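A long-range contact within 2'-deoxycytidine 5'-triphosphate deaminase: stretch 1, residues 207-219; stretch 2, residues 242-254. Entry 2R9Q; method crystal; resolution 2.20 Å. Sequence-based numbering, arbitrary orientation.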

# COMPACT_ATOMS: atom_id res chain seq x y z
N ASP B 207 2.74 16.44 -23.35
CA ASP B 207 2.30 17.80 -23.20
C ASP B 207 1.83 18.06 -21.78
O ASP B 207 0.76 17.61 -21.38
CB ASP B 207 1.16 18.10 -24.15
CG ASP B 207 0.94 19.58 -24.35
OD1 ASP B 207 1.10 20.40 -23.40
OD2 ASP B 207 0.60 19.94 -25.50
N LEU B 208 2.62 18.83 -21.05
CA LEU B 208 2.35 19.19 -19.67
C LEU B 208 2.08 20.71 -19.49
O LEU B 208 2.04 21.22 -18.38
CB LEU B 208 3.53 18.71 -18.81
CG LEU B 208 3.42 17.43 -17.99
CD1 LEU B 208 2.32 16.52 -18.48
CD2 LEU B 208 4.78 16.70 -17.94
N LYS B 209 1.87 21.42 -20.60
CA LYS B 209 1.65 22.88 -20.57
C LYS B 209 0.21 23.23 -20.19
O LYS B 209 -0.02 24.22 -19.49
CB LYS B 209 2.07 23.55 -21.88
CG LYS B 209 3.20 24.58 -21.73
CD LYS B 209 4.59 23.96 -21.71
CE LYS B 209 5.69 25.01 -21.69
NZ LYS B 209 5.71 25.82 -20.41
N GLY B 210 -0.74 22.42 -20.63
CA GLY B 210 -2.11 22.57 -20.19
C GLY B 210 -3.06 22.86 -21.33
O GLY B 210 -2.64 23.35 -22.36
N PHE B 211 -4.33 22.53 -21.14
CA PHE B 211 -5.34 22.76 -22.17
C PHE B 211 -6.49 23.59 -21.64
O PHE B 211 -6.99 23.34 -20.55
CB PHE B 211 -5.84 21.43 -22.73
CG PHE B 211 -4.76 20.65 -23.42
CD1 PHE B 211 -4.21 19.51 -22.83
CD2 PHE B 211 -4.26 21.08 -24.64
CE1 PHE B 211 -3.20 18.82 -23.46
CE2 PHE B 211 -3.27 20.39 -25.27
CZ PHE B 211 -2.73 19.26 -24.69
N GLY B 212 -6.88 24.58 -22.43
CA GLY B 212 -8.03 25.43 -22.15
C GLY B 212 -7.68 26.54 -21.19
O GLY B 212 -6.51 26.83 -21.00
N GLU B 213 -8.72 27.13 -20.58
CA GLU B 213 -8.60 28.32 -19.74
C GLU B 213 -8.02 28.01 -18.38
O GLU B 213 -7.26 28.82 -17.82
CB GLU B 213 -9.98 29.00 -19.57
N ASN B 214 -8.40 26.84 -17.85
CA ASN B 214 -8.00 26.31 -16.54
C ASN B 214 -6.65 25.55 -16.59
O ASN B 214 -6.08 25.21 -15.54
CB ASN B 214 -9.08 25.29 -16.04
CG ASN B 214 -10.12 25.88 -15.04
OD1 ASN B 214 -11.10 25.17 -14.64
ND2 ASN B 214 -9.90 27.14 -14.61
N GLY B 215 -6.17 25.22 -17.79
CA GLY B 215 -4.89 24.52 -17.94
C GLY B 215 -4.84 23.04 -17.57
O GLY B 215 -3.82 22.57 -17.05
N LEU B 216 -5.92 22.31 -17.86
CA LEU B 216 -6.05 20.85 -17.70
C LEU B 216 -4.95 20.06 -18.43
O LEU B 216 -4.76 20.22 -19.64
CB LEU B 216 -7.44 20.38 -18.20
CG LEU B 216 -7.78 18.87 -18.15
CD1 LEU B 216 -8.04 18.41 -16.72
CD2 LEU B 216 -8.95 18.50 -19.07
N ILE B 217 -4.25 19.19 -17.68
CA ILE B 217 -3.18 18.34 -18.26
C ILE B 217 -3.62 16.87 -18.44
O ILE B 217 -3.11 16.16 -19.27
CB ILE B 217 -1.76 18.40 -17.49
CG1 ILE B 217 -1.85 17.75 -16.13
CG2 ILE B 217 -1.10 19.79 -17.40
CD1 ILE B 217 -0.52 17.99 -15.31
N GLY B 218 -4.59 16.44 -17.65
CA GLY B 218 -4.99 15.06 -17.63
C GLY B 218 -5.65 14.64 -16.33
O GLY B 218 -6.18 15.44 -15.58
N TYR B 219 -5.65 13.35 -16.10
CA TYR B 219 -6.42 12.77 -15.01
C TYR B 219 -5.55 11.79 -14.23
O TYR B 219 -4.69 11.15 -14.78
CB TYR B 219 -7.69 12.10 -15.55
CG TYR B 219 -8.66 13.08 -16.19
CD1 TYR B 219 -9.59 13.77 -15.42
CD2 TYR B 219 -8.62 13.35 -17.55
CE1 TYR B 219 -10.47 14.66 -15.99
CE2 TYR B 219 -9.48 14.26 -18.15
CZ TYR B 219 -10.41 14.91 -17.37
OH TYR B 219 -11.26 15.79 -17.94
N TRP B 242 -12.11 9.95 -11.71
CA TRP B 242 -10.88 10.59 -12.13
C TRP B 242 -10.78 11.94 -11.44
O TRP B 242 -11.80 12.55 -11.16
CB TRP B 242 -10.88 10.73 -13.65
CG TRP B 242 -10.87 9.42 -14.42
CD1 TRP B 242 -9.78 8.64 -14.71
CD2 TRP B 242 -11.99 8.74 -15.00
NE1 TRP B 242 -10.14 7.54 -15.42
CE2 TRP B 242 -11.50 7.57 -15.63
CE3 TRP B 242 -13.37 9.03 -15.08
CZ2 TRP B 242 -12.35 6.67 -16.33
CZ3 TRP B 242 -14.23 8.13 -15.75
CH2 TRP B 242 -13.71 6.96 -16.37
N GLU B 243 -9.56 12.34 -11.09
CA GLU B 243 -9.29 13.66 -10.56
C GLU B 243 -8.59 14.44 -11.64
O GLU B 243 -7.51 14.02 -12.07
CB GLU B 243 -8.34 13.66 -9.37
CG GLU B 243 -8.77 12.83 -8.20
CD GLU B 243 -7.68 12.69 -7.14
OE1 GLU B 243 -6.51 13.10 -7.42
OE2 GLU B 243 -7.99 12.17 -6.04
N PRO B 244 -9.16 15.59 -12.06
CA PRO B 244 -8.50 16.47 -13.05
C PRO B 244 -7.23 17.08 -12.48
O PRO B 244 -7.16 17.32 -11.29
CB PRO B 244 -9.53 17.55 -13.34
CG PRO B 244 -10.69 17.29 -12.48
CD PRO B 244 -10.45 16.13 -11.61
N LEU B 245 -6.23 17.25 -13.33
CA LEU B 245 -4.94 17.77 -12.93
C LEU B 245 -4.64 18.98 -13.81
O LEU B 245 -4.86 18.96 -15.04
CB LEU B 245 -3.81 16.74 -13.09
CG LEU B 245 -3.85 15.38 -12.39
CD1 LEU B 245 -2.64 14.52 -12.85
CD2 LEU B 245 -3.91 15.51 -10.84
N PHE B 246 -4.14 20.03 -13.17
CA PHE B 246 -4.04 21.33 -13.79
C PHE B 246 -2.60 21.79 -13.66
O PHE B 246 -2.06 21.68 -12.58
CB PHE B 246 -5.00 22.35 -13.13
CG PHE B 246 -6.43 21.94 -13.14
CD1 PHE B 246 -7.01 21.39 -12.01
CD2 PHE B 246 -7.20 22.12 -14.27
CE1 PHE B 246 -8.35 21.01 -12.01
CE2 PHE B 246 -8.54 21.74 -14.28
CZ PHE B 246 -9.12 21.19 -13.14
N ALA B 247 -2.02 22.26 -14.77
CA ALA B 247 -0.74 22.96 -14.77
C ALA B 247 -0.84 24.15 -13.84
O ALA B 247 -1.70 24.98 -14.01
CB ALA B 247 -0.38 23.43 -16.20
N ARG B 248 0.01 24.22 -12.81
CA ARG B 248 -0.01 25.36 -11.88
C ARG B 248 1.31 26.10 -11.95
O ARG B 248 1.31 27.31 -12.10
CB ARG B 248 -0.31 24.91 -10.44
N GLY B 249 2.43 25.39 -11.85
CA GLY B 249 3.76 26.01 -11.77
C GLY B 249 4.58 25.83 -13.03
O GLY B 249 4.24 26.37 -14.08
N ARG B 250 5.68 25.08 -12.91
CA ARG B 250 6.49 24.67 -14.08
C ARG B 250 5.75 23.56 -14.84
O ARG B 250 4.83 22.93 -14.29
CB ARG B 250 7.89 24.21 -13.65
N ALA B 251 6.12 23.34 -16.11
CA ALA B 251 5.49 22.32 -16.94
C ALA B 251 6.06 20.93 -16.61
O ALA B 251 6.95 20.42 -17.29
CB ALA B 251 5.68 22.65 -18.41
N GLU B 252 5.54 20.35 -15.53
CA GLU B 252 6.03 19.09 -15.00
C GLU B 252 5.05 18.46 -14.00
O GLU B 252 4.25 19.15 -13.40
CB GLU B 252 7.41 19.26 -14.36
CG GLU B 252 7.41 19.88 -12.97
CD GLU B 252 8.66 20.73 -12.69
OE1 GLU B 252 9.83 20.31 -13.00
OE2 GLU B 252 8.46 21.84 -12.15
N LEU B 253 5.17 17.14 -13.84
CA LEU B 253 4.25 16.37 -13.03
C LEU B 253 4.98 15.28 -12.30
O LEU B 253 5.61 14.45 -12.92
CB LEU B 253 3.21 15.73 -13.95
CG LEU B 253 2.12 14.89 -13.30
CD1 LEU B 253 1.27 15.76 -12.36
CD2 LEU B 253 1.30 14.19 -14.41
N ILE B 254 4.86 15.24 -10.97
CA ILE B 254 5.42 14.14 -10.18
C ILE B 254 4.50 12.93 -10.31
O ILE B 254 3.35 12.95 -9.90
CB ILE B 254 5.69 14.53 -8.70
CG1 ILE B 254 6.81 15.60 -8.65
CG2 ILE B 254 6.03 13.30 -7.83
CD1 ILE B 254 7.04 16.21 -7.29

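A beta bulge interrupts the ladder between the two stretches: Leu216 pairs with Phe246 (CA to CA 4.4 Å), yet the next bridge joins Gly218 to Leu245 (CA to CA 5.4 Å), so Ile217 is the extra residue. Its phi/psi of -105/-25° departs from extended values, and the following Gly218, at 156/-160°, adopts angles that would jam a CB against the preceding carbonyl oxygen. The strands 216-219 and 242-246 otherwise run antiparallel, their directions 148° apart.

Three backbone hydrogen bonds hold the register: Ala247 N to Gly215 O (2.9 Å, N-H...O angle 154°), Ile217 N to Leu245 O (2.7 Å, nearly linear at 178°) and Leu245 N to Gly218 O (2.9 Å, 141°). Leu245 thus uses both its amide and its carbonyl, but on consecutive residues: its O accepts from Ile217 N in the bulge and its N donates to Gly218 O just after it. CA-H...O contacts supplement them, as from Tyr219 CA to Glu243 O at 3.4 Å.

Leu216, Tyr219, Pro244 and Phe246 share one face, where Leu216 CD1 lies 3.8 Å from Pro244 CB and 4.2 Å from Phe246 CE2. The CA-to-CB bond of Ile217 points sideways, and its side chain makes apolar contacts: CG1 to Leu245 CB 3.8 Å, CG2 to Ala247 CB 3.9 Å, CD1 to Leu253 CD1 4.1 Å. Beyond the ladder, Lys209 CD rests 3.7 Å from Ala251 CB through its aliphatic portion.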